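Local coordinates for deoxy-D-mannose-octulosonate 8-phosphate phosphatase (Haemophilus influenzae Rd, PDB 1K1E) that hydrolyses 3-deoxy-D-manno-octulosonate 8-phosphate to 3-deoxy-D-manno-octulosonate and inorganic phosphate, a magnesium-dependent step in lipopolysaccharide biosynthesis, at the interface of chains A and B. Numbering follows the deposited sequence. Chains: chain A/B, deoxy-D-mannose-octulosonate 8-phosphate phosphatase.

Contact 1: the interface of chains A and B. Residues chain A 25-27, 32-33; chain B 32-34.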
loop_
_atom_site.group_PDB
_atom_site.type_symbol
_atom_site.label_atom_id
_atom_site.label_comp_id
_atom_site.label_asym_id
_atom_site.label_seq_id
_atom_site.Cartn_x
_atom_site.Cartn_y
_atom_site.Cartn_z
ATOM N N HIS A 25 -3.954 -9.152 -5.842
ATOM C CA HIS A 25 -4.977 -8.187 -6.217
ATOM C C HIS A 25 -5.927 -8.854 -7.160
ATOM O O HIS A 25 -5.635 -9.079 -8.351
ATOM C CB HIS A 25 -4.352 -6.968 -6.864
ATOM C CG HIS A 25 -3.310 -6.330 -6.008
ATOM N ND1 HIS A 25 -3.599 -5.725 -4.795
ATOM C CD2 HIS A 25 -1.967 -6.232 -6.180
ATOM C CE1 HIS A 25 -2.471 -5.273 -4.262
ATOM N NE2 HIS A 25 -1.470 -5.565 -5.082
ATOM N N TYR A 26 -7.063 -9.206 -6.595
ATOM C CA TYR A 26 -8.112 -9.900 -7.355
ATOM C C TYR A 26 -9.184 -9.053 -8.065
ATOM O O TYR A 26 -9.590 -7.999 -7.592
ATOM C CB TYR A 26 -8.918 -10.810 -6.410
ATOM C CG TYR A 26 -8.425 -12.239 -6.230
ATOM C CD1 TYR A 26 -7.190 -12.504 -5.617
ATOM C CD2 TYR A 26 -9.236 -13.311 -6.625
ATOM C CE1 TYR A 26 -6.773 -13.819 -5.386
ATOM C CE2 TYR A 26 -8.865 -14.615 -6.419
ATOM C CZ TYR A 26 -7.620 -14.884 -5.787
ATOM O OH TYR A 26 -7.249 -16.183 -5.534
ATOM N N ASP A 27 -9.634 -9.545 -9.218
ATOM C CA ASP A 27 -10.845 -8.980 -9.793
ATOM C C ASP A 27 -11.739 -10.248 -9.846
ATOM O O ASP A 27 -11.369 -11.268 -9.243
ATOM C CB ASP A 27 -10.616 -8.240 -11.131
ATOM C CG ASP A 27 -10.277 -9.163 -12.316
ATOM O OD1 ASP A 27 -10.105 -8.604 -13.431
ATOM O OD2 ASP A 27 -10.168 -10.390 -12.178
ATOM N N ALA A 32 -5.538 -9.820 -10.926
ATOM C CA ALA A 32 -5.713 -8.881 -12.019
ATOM C C ALA A 32 -4.547 -7.964 -12.171
ATOM O O ALA A 32 -4.332 -7.420 -13.235
ATOM C CB ALA A 32 -6.970 -8.070 -11.800
ATOM N N ILE A 33 -3.801 -7.783 -11.095
ATOM C CA ILE A 33 -2.647 -6.902 -11.044
ATOM C C ILE A 33 -1.652 -7.596 -10.125
ATOM O O ILE A 33 -2.058 -8.272 -9.149
ATOM C CB ILE A 33 -3.018 -5.531 -10.360
ATOM C CG1 ILE A 33 -3.889 -4.672 -11.280
ATOM C CG2 ILE A 33 -1.731 -4.705 -10.012
ATOM C CD1 ILE A 33 -4.556 -3.590 -10.501
ATOM N N ALA B 32 -13.553 -2.909 -7.558
ATOM C CA ALA B 32 -12.881 -3.299 -8.785
ATOM C C ALA B 32 -11.755 -4.278 -8.544
ATOM O O ALA B 32 -11.390 -5.107 -9.431
ATOM C CB ALA B 32 -12.311 -2.013 -9.480
ATOM N N ILE B 33 -11.166 -4.168 -7.361
ATOM C CA ILE B 33 -10.068 -5.052 -6.984
ATOM C C ILE B 33 -10.245 -5.362 -5.485
ATOM O O ILE B 33 -10.608 -4.452 -4.740
ATOM C CB ILE B 33 -8.683 -4.360 -7.077
ATOM C CG1 ILE B 33 -8.329 -4.083 -8.551
ATOM C CG2 ILE B 33 -7.544 -5.254 -6.481
ATOM C CD1 ILE B 33 -8.059 -5.307 -9.334
ATOM N N LYS B 34 -10.008 -6.595 -5.042
ATOM C CA LYS B 34 -9.942 -6.828 -3.582
ATOM C C LYS B 34 -8.550 -7.444 -3.452
ATOM O O LYS B 34 -8.142 -8.265 -4.325
ATOM C CB LYS B 34 -10.998 -7.827 -3.048
ATOM C CG LYS B 34 -12.421 -7.272 -3.257
ATOM C CD LYS B 34 -13.486 -8.075 -2.509
ATOM C CE LYS B 34 -13.369 -7.890 -0.899
ATOM N NZ LYS B 34 -13.506 -6.482 -0.424
#

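Contact 2: the interface of chains A and B. Residues chain A 108-109, 130; chain B 42, 46, 149, 165.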
loop_
_atom_site.group_PDB
_atom_site.type_symbol
_atom_site.label_atom_id
_atom_site.label_comp_id
_atom_site.label_asym_id
_atom_site.label_seq_id
_atom_site.Cartn_x
_atom_site.Cartn_y
_atom_site.Cartn_z
ATOM N N ASP A 108 7.912 -17.536 3.120
ATOM C CA ASP A 108 6.950 -18.417 3.822
ATOM C C ASP A 108 7.327 -19.877 3.899
ATOM O O ASP A 108 8.397 -20.288 3.393
ATOM C CB ASP A 108 5.538 -18.256 3.152
ATOM C CG ASP A 108 4.375 -18.504 4.118
ATOM O OD1 ASP A 108 3.204 -18.380 3.647
ATOM O OD2 ASP A 108 4.637 -18.774 5.327
ATOM N N SER A 109 6.438 -20.660 4.532
ATOM C CA SER A 109 6.678 -22.093 4.747
ATOM C C SER A 109 7.040 -22.832 3.489
ATOM O O SER A 109 7.921 -23.715 3.531
ATOM C CB SER A 109 5.444 -22.746 5.408
ATOM O OG SER A 109 5.165 -22.038 6.633
ATOM N N TYR A 130 9.504 -18.560 12.022
ATOM C CA TYR A 130 9.994 -19.858 11.617
ATOM C C TYR A 130 10.709 -19.875 10.278
ATOM O O TYR A 130 11.506 -20.769 10.026
ATOM C CB TYR A 130 8.872 -20.923 11.681
ATOM C CG TYR A 130 7.538 -20.477 11.145
ATOM C CD1 TYR A 130 7.242 -20.588 9.796
ATOM C CD2 TYR A 130 6.587 -19.917 11.982
ATOM C CE1 TYR A 130 6.032 -20.163 9.294
ATOM C CE2 TYR A 130 5.347 -19.486 11.469
ATOM C CZ TYR A 130 5.091 -19.618 10.142
ATOM O OH TYR A 130 3.883 -19.225 9.661
ATOM N N LEU B 42 -2.459 -19.361 2.490
ATOM C CA LEU B 42 -1.766 -20.593 2.870
ATOM C C LEU B 42 -2.270 -21.045 4.258
ATOM O O LEU B 42 -2.520 -22.236 4.461
ATOM C CB LEU B 42 -0.238 -20.403 2.853
ATOM C CG LEU B 42 0.507 -21.709 3.186
ATOM C CD1 LEU B 42 0.100 -22.809 2.241
ATOM C CD2 LEU B 42 2.018 -21.518 3.110
ATOM N N MET B 46 -3.945 -24.584 5.290
ATOM C CA MET B 46 -3.426 -25.427 6.373
ATOM C C MET B 46 -4.524 -25.812 7.329
ATOM O O MET B 46 -4.568 -26.928 7.826
ATOM C CB MET B 46 -2.320 -24.686 7.090
ATOM C CG MET B 46 -1.051 -24.583 6.210
ATOM S SD MET B 46 0.116 -23.411 6.930
ATOM C CE MET B 46 1.633 -23.812 6.080
ATOM N N ARG B 149 -3.322 -15.479 9.200
ATOM C CA ARG B 149 -2.241 -16.472 9.289
ATOM C C ARG B 149 -1.674 -16.495 10.717
ATOM O O ARG B 149 -1.355 -17.559 11.290
ATOM C CB ARG B 149 -1.164 -16.110 8.305
ATOM C CG ARG B 149 0.036 -17.042 8.366
ATOM C CD ARG B 149 -0.370 -18.572 8.080
ATOM N NE ARG B 149 0.839 -19.424 7.982
ATOM C CZ ARG B 149 1.615 -19.512 6.907
ATOM N NH1 ARG B 149 1.334 -18.857 5.774
ATOM N NH2 ARG B 149 2.761 -20.167 6.979
ATOM N N PHE B 165 3.739 -25.934 9.277
ATOM C CA PHE B 165 4.264 -24.652 8.743
ATOM C C PHE B 165 5.683 -24.294 9.191
ATOM O O PHE B 165 6.339 -23.430 8.562
ATOM C CB PHE B 165 3.335 -23.478 9.115
ATOM C CG PHE B 165 3.163 -23.298 10.605
ATOM C CD1 PHE B 165 4.098 -22.629 11.360
ATOM C CD2 PHE B 165 2.033 -23.783 11.239
ATOM C CE1 PHE B 165 3.932 -22.435 12.709
ATOM C CE2 PHE B 165 1.834 -23.592 12.602
ATOM C CZ PHE B 165 2.804 -22.903 13.352
#

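Contact 1: the interface of chains A and B
A:Tyr26 and B:Lys34 face each other through their main chains, forming an antiparallel bridge between strand 23-27 of chain A and strand 30-37 of chain B. Both backbone groups of A:Tyr26 are used. Its N donates to B:Lys34 O over 2.7 Å, approaching almost head-on to the carbonyl at a C=O...N angle of 160°. In return, B:Lys34 N reaches A:Tyr26 O at 2.9 Å, a more bent approach of 142°.

The apolar part is carried by the branched side chain of B:Ile33, which buries more of its own surface against the partner than any other residue of the patch. Its two arms are spread by the torsion: CG2 stands anti to the backbone N while CG1 lies beside that N (chi1 -69°). The CG2 methyl meets A:His25 CB at 3.6 Å, on the side-chain stem below the imidazole. The other arm ends in CD1, which packs on the methyl of A:Ala32, 3.9 Å from its CB. CD1 also meets A:Ile33 CD1 at 4.1 Å, the two isoleucine side chains crossing at about a right angle. B:Ile33 therefore sits against both strands 23-27 and 30-37 of chain A.

Within chain A, the imidazole of A:His25 has A:Ile33 O in plane at its edge. Pairing strand to strand, with an isoleucine packed beside the bridge, the site joins neighbouring subunits of the homotetramer.

Contact 2: the interface of chains A and B
B:Arg149 reaches across to A:Asp108, guanidinium against carboxylate, in a salt bridge, the guanidinium and carboxylate planes tilted 30° apart. The straighter bond runs from B:Arg149 NH1 to A:Asp108 OD1 at 2.9 Å; it enters on the syn lone pair of OD1 and lies close to the guanidinium plane. The second, from B:Arg149 NH2 to A:Asp108 OD2, is bent and weak. A:Asp108 OD2 also takes the backbone N of A:Ser109 at 2.7 Å, from above the carboxylate plane, which helps to fix the rotation of the carboxylate.

NH2 of B:Arg149 has further neighbours: A:Ser109 OG lies at the guanidinium edge, in plane, and the phenol oxygen A:Tyr130 OH is 3.1 Å away, close enough for a hydrogen bond. A:Ser109 OG itself donates to the main-chain carbonyl B:Phe165 O over 2.7 Å, on a lone pair in the carbonyl plane.

Packing is tightest where the A:Tyr130 ring meets B:Phe165. The phenylalanine presents its CD1-CE1 side to one face of the tyrosine, CD1 standing 3.3 Å above that plane toward the rim, and the side chains run roughly perpendicular. In B:Phe165, chi1 60° turns the ring back over its own main chain, toward the tyrosine that B:Phe165 O also approaches.

The other flank is looser. The side chains of B:Leu42 and A:Asp108 slide past each other in opposite directions, CD2 of B:Leu42 coming to 3.4 Å from A:Asp108 OD1, and the methyl B:Met46 CE touches A:Ser109 CB at 4.0 Å. B:Met46 SD lies over one face of the guanidinium within its own chain.

In the fold, A:Asp108 follows A:Asp107, a ligand of the cobalt ion, just after strand 102-106, A:Ser109 starts 3-10 helix 109-111 and A:Tyr130 belongs to helix 129-132; these meet helices 38-49, 147-158 and 163-166 of chain B.

Contact 1 and contact 2 belong to the same interface of chains A and B, with their C-alpha centres about 23 Å apart. They share no residue, but chain B connects them directly: strand 30-37, used in contact 1, runs into helix 38-49, which takes part in contact 2. Contact 1 joins strands, whereas contact 2 brings C-terminal helices of chain B up to the metal-site end of chain A. Two separated attachments should limit rocking of one subunit on the other. They may also tie assembly of the homotetramer to the shape of the active site, although the structure alone does not show this.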